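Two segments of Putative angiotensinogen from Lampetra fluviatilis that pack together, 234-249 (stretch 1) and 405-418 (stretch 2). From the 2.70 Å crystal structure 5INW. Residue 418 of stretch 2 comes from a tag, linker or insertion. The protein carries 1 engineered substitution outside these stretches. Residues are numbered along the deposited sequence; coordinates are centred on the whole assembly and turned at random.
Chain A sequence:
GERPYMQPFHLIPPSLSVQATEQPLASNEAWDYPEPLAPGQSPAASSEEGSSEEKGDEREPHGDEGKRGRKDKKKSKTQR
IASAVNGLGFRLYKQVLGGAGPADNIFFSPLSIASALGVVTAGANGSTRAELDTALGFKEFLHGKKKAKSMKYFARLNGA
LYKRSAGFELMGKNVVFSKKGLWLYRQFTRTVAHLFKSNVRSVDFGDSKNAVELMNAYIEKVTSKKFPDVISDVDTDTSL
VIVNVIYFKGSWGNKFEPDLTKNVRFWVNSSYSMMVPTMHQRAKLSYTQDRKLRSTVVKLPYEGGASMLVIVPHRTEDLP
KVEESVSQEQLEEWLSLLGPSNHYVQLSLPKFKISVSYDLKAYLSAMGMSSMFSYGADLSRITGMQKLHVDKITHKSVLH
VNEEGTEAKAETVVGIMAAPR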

# COMPACT_ATOMS: atom_id res chain seq x y z
N VAL A 234 8.59 -18.79 10.84
CA VAL A 234 7.47 -19.64 10.45
C VAL A 234 7.29 -20.77 11.45
O VAL A 234 8.23 -21.50 11.75
CB VAL A 234 7.65 -20.18 9.01
CG1 VAL A 234 8.77 -21.23 8.93
CG2 VAL A 234 6.36 -20.75 8.47
N ASP A 235 6.07 -20.90 11.96
CA ASP A 235 5.67 -21.99 12.86
C ASP A 235 5.73 -23.35 12.13
O ASP A 235 5.54 -23.43 10.91
CB ASP A 235 4.24 -21.72 13.37
CG ASP A 235 3.96 -22.30 14.73
OD1 ASP A 235 4.59 -21.85 15.71
OD2 ASP A 235 3.09 -23.19 14.84
N THR A 236 6.03 -24.42 12.88
CA THR A 236 5.90 -25.82 12.41
C THR A 236 4.47 -26.15 11.95
O THR A 236 4.26 -26.71 10.86
CB THR A 236 6.27 -26.77 13.58
OG1 THR A 236 7.64 -26.53 13.94
CG2 THR A 236 6.03 -28.30 13.23
N ASP A 237 3.51 -25.75 12.80
CA ASP A 237 2.07 -25.97 12.55
C ASP A 237 1.46 -24.95 11.58
O ASP A 237 0.25 -24.87 11.43
CB ASP A 237 1.29 -25.93 13.87
CG ASP A 237 1.79 -26.97 14.91
OD1 ASP A 237 2.84 -27.65 14.69
OD2 ASP A 237 1.10 -27.10 15.96
N THR A 238 2.31 -24.16 10.95
CA THR A 238 1.93 -23.40 9.81
C THR A 238 1.60 -24.32 8.68
O THR A 238 2.35 -25.27 8.33
CB THR A 238 3.03 -22.43 9.38
OG1 THR A 238 3.22 -21.52 10.45
CG2 THR A 238 2.62 -21.64 8.12
N SER A 239 0.48 -23.96 8.07
CA SER A 239 -0.11 -24.71 7.01
C SER A 239 -0.10 -23.99 5.67
O SER A 239 0.08 -24.65 4.65
CB SER A 239 -1.52 -25.11 7.43
OG SER A 239 -1.44 -26.37 8.10
N LEU A 240 -0.26 -22.66 5.66
CA LEU A 240 0.07 -21.86 4.47
C LEU A 240 0.60 -20.50 4.84
O LEU A 240 0.33 -20.01 5.94
CB LEU A 240 -1.14 -21.61 3.60
CG LEU A 240 -1.73 -22.77 2.83
CD1 LEU A 240 -2.83 -23.41 3.68
CD2 LEU A 240 -2.25 -22.27 1.47
N VAL A 241 1.30 -19.89 3.89
CA VAL A 241 1.75 -18.50 3.97
C VAL A 241 1.47 -17.85 2.63
O VAL A 241 1.94 -18.34 1.64
CB VAL A 241 3.25 -18.42 4.25
CG1 VAL A 241 3.70 -16.97 4.33
CG2 VAL A 241 3.52 -19.10 5.56
N ILE A 242 0.75 -16.73 2.62
CA ILE A 242 0.40 -16.00 1.40
C ILE A 242 1.20 -14.73 1.42
O ILE A 242 1.32 -14.14 2.44
CB ILE A 242 -1.10 -15.61 1.41
CG1 ILE A 242 -1.95 -16.88 1.26
CG2 ILE A 242 -1.47 -14.64 0.31
CD1 ILE A 242 -3.38 -16.71 1.73
N VAL A 243 1.72 -14.33 0.28
CA VAL A 243 2.62 -13.16 0.18
C VAL A 243 2.22 -12.33 -1.01
O VAL A 243 2.06 -12.83 -2.11
CB VAL A 243 4.08 -13.62 -0.05
CG1 VAL A 243 4.95 -12.47 -0.49
CG2 VAL A 243 4.60 -14.31 1.20
N ASN A 244 2.03 -11.05 -0.78
CA ASN A 244 2.05 -10.08 -1.86
C ASN A 244 3.23 -9.16 -1.61
O ASN A 244 3.46 -8.71 -0.49
CB ASN A 244 0.79 -9.21 -1.93
CG ASN A 244 0.90 -8.19 -3.01
OD1 ASN A 244 1.47 -7.11 -2.81
ND2 ASN A 244 0.51 -8.58 -4.21
N VAL A 245 3.93 -8.88 -2.68
CA VAL A 245 4.82 -7.73 -2.73
C VAL A 245 4.45 -6.84 -3.90
O VAL A 245 4.00 -7.30 -4.93
CB VAL A 245 6.29 -8.14 -2.86
CG1 VAL A 245 6.60 -9.14 -1.80
CG2 VAL A 245 6.56 -8.73 -4.23
N ILE A 246 4.82 -5.57 -3.76
CA ILE A 246 4.58 -4.57 -4.77
C ILE A 246 5.70 -3.56 -4.68
O ILE A 246 6.08 -3.12 -3.59
CB ILE A 246 3.20 -4.01 -4.54
CG1 ILE A 246 2.87 -2.89 -5.45
CG2 ILE A 246 3.04 -3.54 -3.11
CD1 ILE A 246 1.37 -2.68 -5.37
N TYR A 247 6.24 -3.24 -5.85
CA TYR A 247 7.38 -2.38 -6.01
C TYR A 247 7.06 -1.32 -7.03
O TYR A 247 6.65 -1.69 -8.14
CB TYR A 247 8.57 -3.17 -6.52
CG TYR A 247 9.77 -2.31 -6.85
CD1 TYR A 247 10.64 -1.95 -5.87
CD2 TYR A 247 10.00 -1.83 -8.16
CE1 TYR A 247 11.73 -1.16 -6.15
CE2 TYR A 247 11.08 -1.01 -8.46
CZ TYR A 247 11.95 -0.68 -7.44
OH TYR A 247 13.09 0.11 -7.61
N PHE A 248 7.28 -0.05 -6.68
CA PHE A 248 7.11 1.09 -7.57
C PHE A 248 8.39 1.91 -7.65
O PHE A 248 8.99 2.22 -6.60
CB PHE A 248 5.99 1.96 -7.01
CG PHE A 248 5.96 3.38 -7.54
CD1 PHE A 248 5.49 3.64 -8.81
CD2 PHE A 248 6.37 4.43 -6.75
CE1 PHE A 248 5.46 4.92 -9.31
CE2 PHE A 248 6.34 5.73 -7.23
CZ PHE A 248 5.87 5.98 -8.50
N LYS A 249 8.82 2.27 -8.86
CA LYS A 249 9.90 3.26 -9.00
C LYS A 249 9.62 4.19 -10.13
O LYS A 249 9.69 3.81 -11.29
CB LYS A 249 11.27 2.63 -9.18
CG LYS A 249 12.42 3.63 -9.14
CD LYS A 249 13.74 2.91 -9.29
CE LYS A 249 14.87 3.89 -9.49
NZ LYS A 249 16.07 3.16 -9.96
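Stretch 2, residues 405-418: GTEAKAETVVGIMA

Stretch 2 lies beside stretch 1 as its antiparallel neighbour in a β-sheet, joined by a regular ladder of backbone hydrogen bonds and sealed by side chains on both faces. The strand 405-417 is extended throughout, and its N-to-C direction makes an angle of 157° with that of the strand in stretch 1, the axes approaching to 4.6 Å. Register follows from the CA-CA distances: Leu240 CA lies 4.9 Å from Ile416 CA, Asn244 CA 5.1 Å from Thr412 CA, and Lys249 CA 4.5 Å from Glu407 CA.

Wide, hydrogen-bonded pairs alternate with narrow, non-hydrogen-bonded ones. At each wide pair two bonds run in opposite senses: Ile416 N to Leu240 O is 2.7 Å and Leu240 N to Ile416 O 3.1 Å, while at the far end Phe248 N to Ala408 O is 2.8 Å and Ala408 N to Phe248 O 2.9 Å. Ser239 N also reaches Ile416 O at 2.9 Å, so that this carbonyl accepts two bonds. In the narrow pairs CA-H groups face carbonyls, as with Val241 CA and Val414 O at 3.2 Å.

The alternation also sorts the side chains. Leu240, Ile242, Ile246 and Phe248 share one face with Ile416, Val414, Ala410 and Ala408; here Ile246 CG2 meets Ala410 CB at 3.5 Å, and Ala408 CB lies at the edge of the Phe248 ring, 4.1 Å from CD2. On the other face Val241 CG1 touches Val413 CG1 at 3.9 Å. Tyr247 sits opposite Lys409, but its hydroxyl extends to Glu407, where Tyr247 OH donates to Glu407 OE1 at 2.9 Å. Gly415 faces Val241 without a side chain, although the backbone leaves room for a CB.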

# COMPACT_ATOMS: atom_id res chain seq x y z
N GLY A 405 13.23 10.99 -8.08
CA GLY A 405 11.96 10.35 -8.01
C GLY A 405 11.68 9.65 -6.72
O GLY A 405 12.16 10.07 -5.67
N THR A 406 10.81 8.65 -6.80
CA THR A 406 10.32 7.99 -5.65
C THR A 406 10.48 6.49 -5.85
O THR A 406 10.20 6.00 -6.95
CB THR A 406 8.83 8.32 -5.44
OG1 THR A 406 8.65 9.72 -5.21
CG2 THR A 406 8.25 7.54 -4.28
N GLU A 407 10.94 5.78 -4.81
CA GLU A 407 11.02 4.35 -4.80
C GLU A 407 10.17 3.92 -3.64
O GLU A 407 10.24 4.54 -2.57
CB GLU A 407 12.44 3.90 -4.58
CG GLU A 407 12.77 2.60 -5.34
CD GLU A 407 13.91 1.79 -4.74
OE1 GLU A 407 14.69 1.25 -5.53
OE2 GLU A 407 14.00 1.65 -3.47
N ALA A 408 9.30 2.93 -3.85
CA ALA A 408 8.37 2.47 -2.79
C ALA A 408 8.16 0.99 -2.89
O ALA A 408 7.85 0.52 -3.98
CB ALA A 408 7.02 3.19 -2.86
N LYS A 409 8.28 0.28 -1.76
CA LYS A 409 8.07 -1.15 -1.66
C LYS A 409 6.95 -1.36 -0.66
O LYS A 409 6.87 -0.61 0.29
CB LYS A 409 9.30 -1.81 -1.06
CG LYS A 409 10.49 -1.93 -1.97
CD LYS A 409 11.81 -2.16 -1.18
CE LYS A 409 13.01 -1.53 -1.93
NZ LYS A 409 14.03 -0.81 -1.09
N ALA A 410 6.14 -2.40 -0.85
CA ALA A 410 5.30 -2.94 0.21
C ALA A 410 5.30 -4.45 0.16
O ALA A 410 5.55 -5.03 -0.88
CB ALA A 410 3.86 -2.44 0.08
N GLU A 411 4.96 -5.07 1.28
CA GLU A 411 4.99 -6.53 1.47
C GLU A 411 3.88 -6.87 2.44
O GLU A 411 3.89 -6.35 3.56
CB GLU A 411 6.25 -6.86 2.21
CG GLU A 411 7.55 -6.36 1.61
CD GLU A 411 8.76 -6.74 2.44
OE1 GLU A 411 8.65 -6.95 3.68
OE2 GLU A 411 9.85 -6.83 1.83
N THR A 412 2.94 -7.71 2.02
CA THR A 412 1.94 -8.24 2.92
C THR A 412 2.14 -9.74 3.02
O THR A 412 2.26 -10.43 2.02
CB THR A 412 0.58 -8.00 2.35
OG1 THR A 412 0.52 -6.61 1.99
CG2 THR A 412 -0.51 -8.37 3.34
N VAL A 413 2.16 -10.23 4.26
CA VAL A 413 2.35 -11.62 4.57
C VAL A 413 1.16 -12.10 5.42
O VAL A 413 0.83 -11.48 6.40
CB VAL A 413 3.68 -11.83 5.33
CG1 VAL A 413 3.88 -13.30 5.69
CG2 VAL A 413 4.81 -11.41 4.47
N VAL A 414 0.60 -13.27 5.07
CA VAL A 414 -0.51 -13.88 5.80
C VAL A 414 -0.09 -15.26 6.21
O VAL A 414 0.43 -16.01 5.41
CB VAL A 414 -1.75 -14.01 4.91
CG1 VAL A 414 -2.94 -14.49 5.73
CG2 VAL A 414 -2.10 -12.66 4.27
N GLY A 415 -0.28 -15.62 7.47
CA GLY A 415 0.13 -16.95 7.93
C GLY A 415 -1.12 -17.68 8.30
O GLY A 415 -1.93 -17.14 9.05
N ILE A 416 -1.27 -18.90 7.80
CA ILE A 416 -2.45 -19.68 8.05
C ILE A 416 -2.06 -20.93 8.86
O ILE A 416 -1.17 -21.64 8.46
CB ILE A 416 -3.10 -20.15 6.72
CG1 ILE A 416 -3.26 -19.03 5.68
CG2 ILE A 416 -4.48 -20.81 6.96
CD1 ILE A 416 -4.49 -18.21 5.81
N MET A 417 -2.75 -21.22 9.96
CA MET A 417 -2.49 -22.40 10.84
C MET A 417 -3.75 -23.24 11.08
O MET A 417 -4.87 -22.82 10.72
CB MET A 417 -2.04 -21.91 12.23
CG MET A 417 -0.68 -21.23 12.33
SD MET A 417 -0.00 -21.39 14.00
CE MET A 417 -1.44 -21.35 15.08
N ALA A 418 -3.58 -24.38 11.76
CA ALA A 418 -4.70 -25.08 12.46
C ALA A 418 -4.56 -25.05 13.99
O ALA A 418 -5.35 -25.67 14.68
CB ALA A 418 -4.80 -26.51 11.98